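Local structure of ATP-dependent Clp protease proteolytic subunit (Listeria monocytogenes, 4JCQ) at residues H[81-86]-H[98-103]; H[92-97]-H[176-181]. The protein is the ClpP1 serine peptidase of the S14 family, whose subunits form stacked heptameric rings and probably cleave unfolded or misfolded proteins in an ATP-dependent process. One frame throughout, in Å; residues are numbered along the deposited sequence.

Interaction 1: residues H[81-86]-H[98-103]; sequences VKVVGT and LAAEKE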
loop_
_atom_site.group_PDB
_atom_site.type_symbol
_atom_site.label_atom_id
_atom_site.label_comp_id
_atom_site.label_asym_id
_atom_site.label_seq_id
_atom_site.Cartn_x
_atom_site.Cartn_y
_atom_site.Cartn_z
ATOM N N VAL H 81 -0.784 -34.706 2.379
ATOM C CA VAL H 81 -0.874 -33.669 1.359
ATOM C C VAL H 81 -1.156 -34.270 -0.015
ATOM O O VAL H 81 -0.421 -35.137 -0.491
ATOM C CB VAL H 81 0.401 -32.795 1.321
ATOM C CG1 VAL H 81 0.372 -31.837 0.137
ATOM C CG2 VAL H 81 0.558 -32.020 2.625
ATOM N N LYS H 82 -2.237 -33.806 -0.635
ATOM C CA LYS H 82 -2.552 -34.144 -2.018
ATOM C C LYS H 82 -2.153 -32.976 -2.912
ATOM O O LYS H 82 -2.378 -31.815 -2.560
ATOM C CB LYS H 82 -4.046 -34.430 -2.183
ATOM C CG LYS H 82 -4.534 -35.695 -1.496
ATOM C CD LYS H 82 -6.041 -35.839 -1.639
ATOM C CE LYS H 82 -6.524 -37.205 -1.175
ATOM N NZ LYS H 82 -6.354 -37.410 0.291
ATOM N N VAL H 83 -1.559 -33.280 -4.063
ATOM C CA VAL H 83 -1.187 -32.237 -5.020
ATOM C C VAL H 83 -1.971 -32.363 -6.325
ATOM O O VAL H 83 -2.224 -33.469 -6.812
ATOM C CB VAL H 83 0.338 -32.183 -5.296
ATOM C CG1 VAL H 83 1.097 -31.738 -4.053
ATOM C CG2 VAL H 83 0.862 -33.521 -5.802
ATOM N N VAL H 84 -2.373 -31.217 -6.865
ATOM C CA VAL H 84 -3.062 -31.159 -8.149
ATOM C C VAL H 84 -2.311 -30.205 -9.073
ATOM O O VAL H 84 -2.301 -28.992 -8.854
ATOM C CB VAL H 84 -4.535 -30.700 -8.005
ATOM C CG1 VAL H 84 -5.231 -30.721 -9.358
ATOM C CG2 VAL H 84 -5.290 -31.575 -7.014
ATOM N N GLY H 85 -1.674 -30.761 -10.099
ATOM C CA GLY H 85 -0.976 -29.958 -11.094
ATOM C C GLY H 85 -1.972 -29.297 -12.024
ATOM O O GLY H 85 -2.962 -29.917 -12.421
ATOM N N THR H 86 -1.721 -28.035 -12.359
ATOM C CA THR H 86 -2.601 -27.284 -13.253
ATOM C C THR H 86 -1.840 -26.219 -14.051
ATOM O O THR H 86 -1.009 -25.499 -13.501
ATOM C CB THR H 86 -3.806 -26.667 -12.497
ATOM O OG1 THR H 86 -4.573 -25.858 -13.396
ATOM C CG2 THR H 86 -3.357 -25.826 -11.294
ATOM N N LEU H 98 6.459 -33.347 -6.387
ATOM C CA LEU H 98 6.893 -34.698 -6.052
ATOM C C LEU H 98 7.077 -34.956 -4.552
ATOM O O LEU H 98 7.443 -36.065 -4.157
ATOM C CB LEU H 98 8.173 -35.055 -6.824
ATOM C CG LEU H 98 8.054 -35.207 -8.346
ATOM C CD1 LEU H 98 9.424 -35.426 -8.966
ATOM C CD2 LEU H 98 7.104 -36.333 -8.737
ATOM N N ALA H 99 6.818 -33.944 -3.723
ATOM C CA ALA H 99 6.853 -34.107 -2.264
ATOM C C ALA H 99 5.716 -34.996 -1.757
ATOM O O ALA H 99 5.855 -35.671 -0.738
ATOM C CB ALA H 99 6.814 -32.754 -1.568
ATOM N N ALA H 100 4.591 -34.984 -2.469
ATOM C CA ALA H 100 3.449 -35.824 -2.122
ATOM C C ALA H 100 3.703 -37.268 -2.543
ATOM O O ALA H 100 4.416 -37.521 -3.522
ATOM C CB ALA H 100 2.184 -35.293 -2.778
ATOM N N GLU H 101 3.123 -38.208 -1.798
ATOM C CA GLU H 101 3.213 -39.631 -2.127
ATOM C C GLU H 101 2.535 -39.885 -3.470
ATOM O O GLU H 101 1.576 -39.192 -3.823
ATOM C CB GLU H 101 2.573 -40.492 -1.030
ATOM C CG GLU H 101 3.209 -40.346 0.350
ATOM C CD GLU H 101 4.667 -40.777 0.391
ATOM O OE1 GLU H 101 5.483 -40.049 0.997
ATOM O OE2 GLU H 101 5.003 -41.838 -0.178
ATOM N N LYS H 102 3.037 -40.874 -4.207
ATOM C CA LYS H 102 2.600 -41.129 -5.583
ATOM C C LYS H 102 1.080 -41.186 -5.757
ATOM O O LYS H 102 0.539 -40.545 -6.655
ATOM C CB LYS H 102 3.252 -42.395 -6.149
ATOM C CG LYS H 102 3.181 -42.485 -7.666
ATOM C CD LYS H 102 4.033 -43.621 -8.206
ATOM C CE LYS H 102 4.216 -43.502 -9.712
ATOM N NZ LYS H 102 2.932 -43.629 -10.459
ATOM N N GLU H 103 0.400 -41.937 -4.893
ATOM C CA GLU H 103 -1.061 -42.081 -4.982
ATOM C C GLU H 103 -1.847 -40.801 -4.659
ATOM O O GLU H 103 -3.054 -40.738 -4.886
ATOM C CB GLU H 103 -1.574 -43.282 -4.163
ATOM C CG GLU H 103 -0.666 -43.756 -3.034
ATOM C CD GLU H 103 -0.951 -43.085 -1.702
ATOM O OE1 GLU H 103 -2.137 -42.849 -1.385
ATOM O OE2 GLU H 103 0.016 -42.815 -0.957
HETATM O O HOH W 1 1.028 -37.515 -0.045
#

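Interaction 2: residues H[92-97]-H[176-181]; sequences AGITIY and YGIVNE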
loop_
_atom_site.group_PDB
_atom_site.type_symbol
_atom_site.label_atom_id
_atom_site.label_comp_id
_atom_site.label_asym_id
_atom_site.label_seq_id
_atom_site.Cartn_x
_atom_site.Cartn_y
_atom_site.Cartn_z
ATOM N N ALA H 92 11.691 -26.283 -10.202
ATOM C CA ALA H 92 11.466 -26.248 -8.750
ATOM C C ALA H 92 10.016 -26.587 -8.395
ATOM O O ALA H 92 9.741 -27.115 -7.317
ATOM C CB ALA H 92 11.860 -24.896 -8.171
ATOM N N GLY H 93 9.097 -26.277 -9.311
ATOM C CA GLY H 93 7.691 -26.655 -9.166
ATOM C C GLY H 93 7.482 -28.162 -9.184
ATOM O O GLY H 93 6.612 -28.682 -8.480
ATOM N N ILE H 94 8.276 -28.860 -9.997
ATOM C CA ILE H 94 8.267 -30.328 -10.052
ATOM C C ILE H 94 8.755 -30.937 -8.735
ATOM O O ILE H 94 8.187 -31.918 -8.242
ATOM C CB ILE H 94 9.101 -30.850 -11.253
ATOM C CG1 ILE H 94 8.260 -30.836 -12.537
ATOM C CG2 ILE H 94 9.672 -32.243 -10.995
ATOM C CD1 ILE H 94 7.236 -31.951 -12.653
ATOM N N THR H 95 9.800 -30.338 -8.167
ATOM C CA THR H 95 10.357 -30.779 -6.890
ATOM C C THR H 95 9.296 -30.706 -5.787
ATOM O O THR H 95 9.146 -31.642 -4.997
ATOM C CB THR H 95 11.606 -29.952 -6.522
ATOM O OG1 THR H 95 12.562 -30.053 -7.584
ATOM C CG2 THR H 95 12.245 -30.459 -5.228
ATOM N N ILE H 96 8.554 -29.601 -5.758
ATOM C CA ILE H 96 7.447 -29.417 -4.817
ATOM C C ILE H 96 6.340 -30.445 -5.061
ATOM O O ILE H 96 5.881 -31.103 -4.128
ATOM C CB ILE H 96 6.870 -27.985 -4.901
ATOM C CG1 ILE H 96 7.884 -26.975 -4.354
ATOM C CG2 ILE H 96 5.548 -27.882 -4.148
ATOM C CD1 ILE H 96 7.623 -25.544 -4.773
ATOM N N TYR H 97 5.931 -30.578 -6.321
ATOM C CA TYR H 97 4.890 -31.525 -6.723
ATOM C C TYR H 97 5.196 -32.946 -6.250
ATOM O O TYR H 97 4.312 -33.650 -5.749
ATOM C CB TYR H 97 4.709 -31.485 -8.249
ATOM C CG TYR H 97 3.588 -32.353 -8.772
ATOM C CD1 TYR H 97 2.288 -31.858 -8.884
ATOM C CD2 TYR H 97 3.828 -33.672 -9.162
ATOM C CE1 TYR H 97 1.257 -32.654 -9.364
ATOM C CE2 TYR H 97 2.805 -34.476 -9.642
ATOM C CZ TYR H 97 1.524 -33.966 -9.739
ATOM O OH TYR H 97 0.515 -34.769 -10.215
ATOM N N TYR H 176 5.467 -41.324 -17.140
ATOM C CA TYR H 176 6.786 -41.068 -16.565
ATOM C C TYR H 176 6.838 -41.385 -15.068
ATOM O O TYR H 176 7.912 -41.640 -14.521
ATOM C CB TYR H 176 7.174 -39.606 -16.801
ATOM C CG TYR H 176 8.659 -39.326 -16.763
ATOM C CD1 TYR H 176 9.444 -39.475 -17.907
ATOM C CD2 TYR H 176 9.276 -38.894 -15.591
ATOM C CE1 TYR H 176 10.806 -39.212 -17.880
ATOM C CE2 TYR H 176 10.634 -38.625 -15.554
ATOM C CZ TYR H 176 11.394 -38.786 -16.700
ATOM O OH TYR H 176 12.742 -38.519 -16.665
ATOM N N GLY H 177 5.679 -41.365 -14.414
ATOM C CA GLY H 177 5.591 -41.614 -12.976
ATOM C C GLY H 177 5.482 -40.352 -12.134
ATOM O O GLY H 177 5.569 -40.411 -10.906
ATOM N N ILE H 178 5.294 -39.211 -12.794
ATOM C CA ILE H 178 5.102 -37.932 -12.103
ATOM C C ILE H 178 3.656 -37.822 -11.622
ATOM O O ILE H 178 3.399 -37.653 -10.427
ATOM C CB ILE H 178 5.457 -36.730 -13.012
ATOM C CG1 ILE H 178 6.929 -36.788 -13.433
ATOM C CG2 ILE H 178 5.157 -35.408 -12.311
ATOM C CD1 ILE H 178 7.248 -35.960 -14.665
ATOM N N VAL H 179 2.720 -37.932 -12.562
ATOM C CA VAL H 179 1.290 -37.876 -12.270
ATOM C C VAL H 179 0.758 -39.294 -12.073
ATOM O O VAL H 179 1.076 -40.190 -12.853
ATOM C CB VAL H 179 0.515 -37.186 -13.416
ATOM C CG1 VAL H 179 -0.987 -37.200 -13.153
ATOM C CG2 VAL H 179 1.009 -35.759 -13.612
ATOM N N ASN H 180 -0.045 -39.493 -11.030
ATOM C CA ASN H 180 -0.676 -40.789 -10.794
ATOM C C ASN H 180 -2.054 -40.892 -11.439
ATOM O O ASN H 180 -2.393 -41.920 -12.029
ATOM C CB ASN H 180 -0.780 -41.084 -9.296
ATOM C CG ASN H 180 -1.066 -42.547 -9.003
ATOM O OD1 ASN H 180 -2.048 -42.880 -8.337
ATOM N ND2 ASN H 180 -0.205 -43.428 -9.497
ATOM N N GLU H 181 -2.839 -39.823 -11.327
ATOM C CA GLU H 181 -4.219 -39.825 -11.800
ATOM C C GLU H 181 -4.601 -38.485 -12.425
ATOM O O GLU H 181 -4.366 -37.426 -11.841
ATOM C CB GLU H 181 -5.167 -40.163 -10.644
ATOM C CG GLU H 181 -6.586 -40.514 -11.063
ATOM C CD GLU H 181 -7.467 -40.920 -9.891
ATOM O OE1 GLU H 181 -8.706 -40.863 -10.038
ATOM O OE2 GLU H 181 -6.928 -41.296 -8.826
#

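Interaction 1: residues H[81-86]-H[98-103]
Ala100 points its methyl group at strand 81-86, where two neighbours receive it, one apolar and one polar. The apolar partner is Val83, whose two branches both reach the same carbon: Val83 CG2 lies 3.7 Å from Ala100 CB, and Val83 CG1 is 3.9 Å from that atom. With CG2 set between the backbone N and the carbonyl carbon and CG1 beside the N (chi1 -67°), the isopropyl group straddles the methyl instead of offering it a single branch. The polar neighbour is the strand backbone, since Val81 O comes to 3.5 Å of Ala100 CB, a plain van der Waals approach.

Hydrogen bonding between the segments runs through one water. It donates to Val81 O over 2.8 Å and accepts from Glu101 N over the same distance, bridging a strand carbonyl and a loop amide too far apart for a direct bond.

The three touching residues, Val81, Val83 and Ala100, are buried. Loop 98-103 leads from helix 92-97 into strand 105-108, the parallel neighbour of 81-86, completing a beta-alpha-beta crossover of the ClpP fold; strand 53-59 flanks 81-86 on its other edge. Arg105 bonds to Ala100 O, and Ile74 of helix 64-76 touches Val81 and Ala99.

Interaction 2: residues H[92-97]-H[176-181]
Ile178 meets both Ile94 and Tyr97 of helix 92-97, just after Gly177 has ended helix 170-176 in a Schellman motif with the positive phi (100°) that glycine readily adopts. Ile178 CG2, anti to the backbone N, lies 4.0 Å from Ile94 CD1 and 3.7 Å from Tyr97 CE2. Both side chains cross that of Ile178 at about a right angle. Ile94 also lies near the active site, about 6 Å, side chain to side chain, from Ser91, the predicted nucleophile. The carbonyl of Ile178 meets the tyrosine ring at its edge, Ile178 O lying in the ring plane 3.3 Å from Tyr97 CE2.

Val179 comes next and takes the far end of the ring: its CG2 is 3.6 Å from Tyr97 OH, the two side chains meeting obliquely. Tyr97 reaches this far because its CG is anti to the backbone N (chi1 -176°).

The contact is mainly apolar, with no direct hydrogen bond between the two segments; its polar atoms bond to strand 105-108. Phe106 O fixes the tyrosine hydroxyl and Arg105 NE satisfies Ile178 O, so the ring is held between helix 92-97 and the 176-181 turn, while Ile178 O stays at its edge and Ile94 and Ile178 pack beside it.

In the fold
From the N terminus the chain lays down strands 23-27 and 53-59, with helices between and after them, before it reaches strand 81-86. Strand 88-90 and helix 92-97 follow, and interaction 1 closes this short excursion when loop 98-103 returns to the strand. Interaction 2 starts within that excursion, on helix 92-97, and closes far later at 176-181, after helices 133-151, 155-162 and 170-176. The two therefore cross rather than nest. Their centres are 7 Å apart and they touch: Val83 CG2 lies 3.5 Å from Tyr97 O, and Tyr97 CE1 is 3.6 Å from Gly85 N. Together they tie helix 92-97 and its exit loop to the parallel sheet and to the C-terminal approach to strand 181-182.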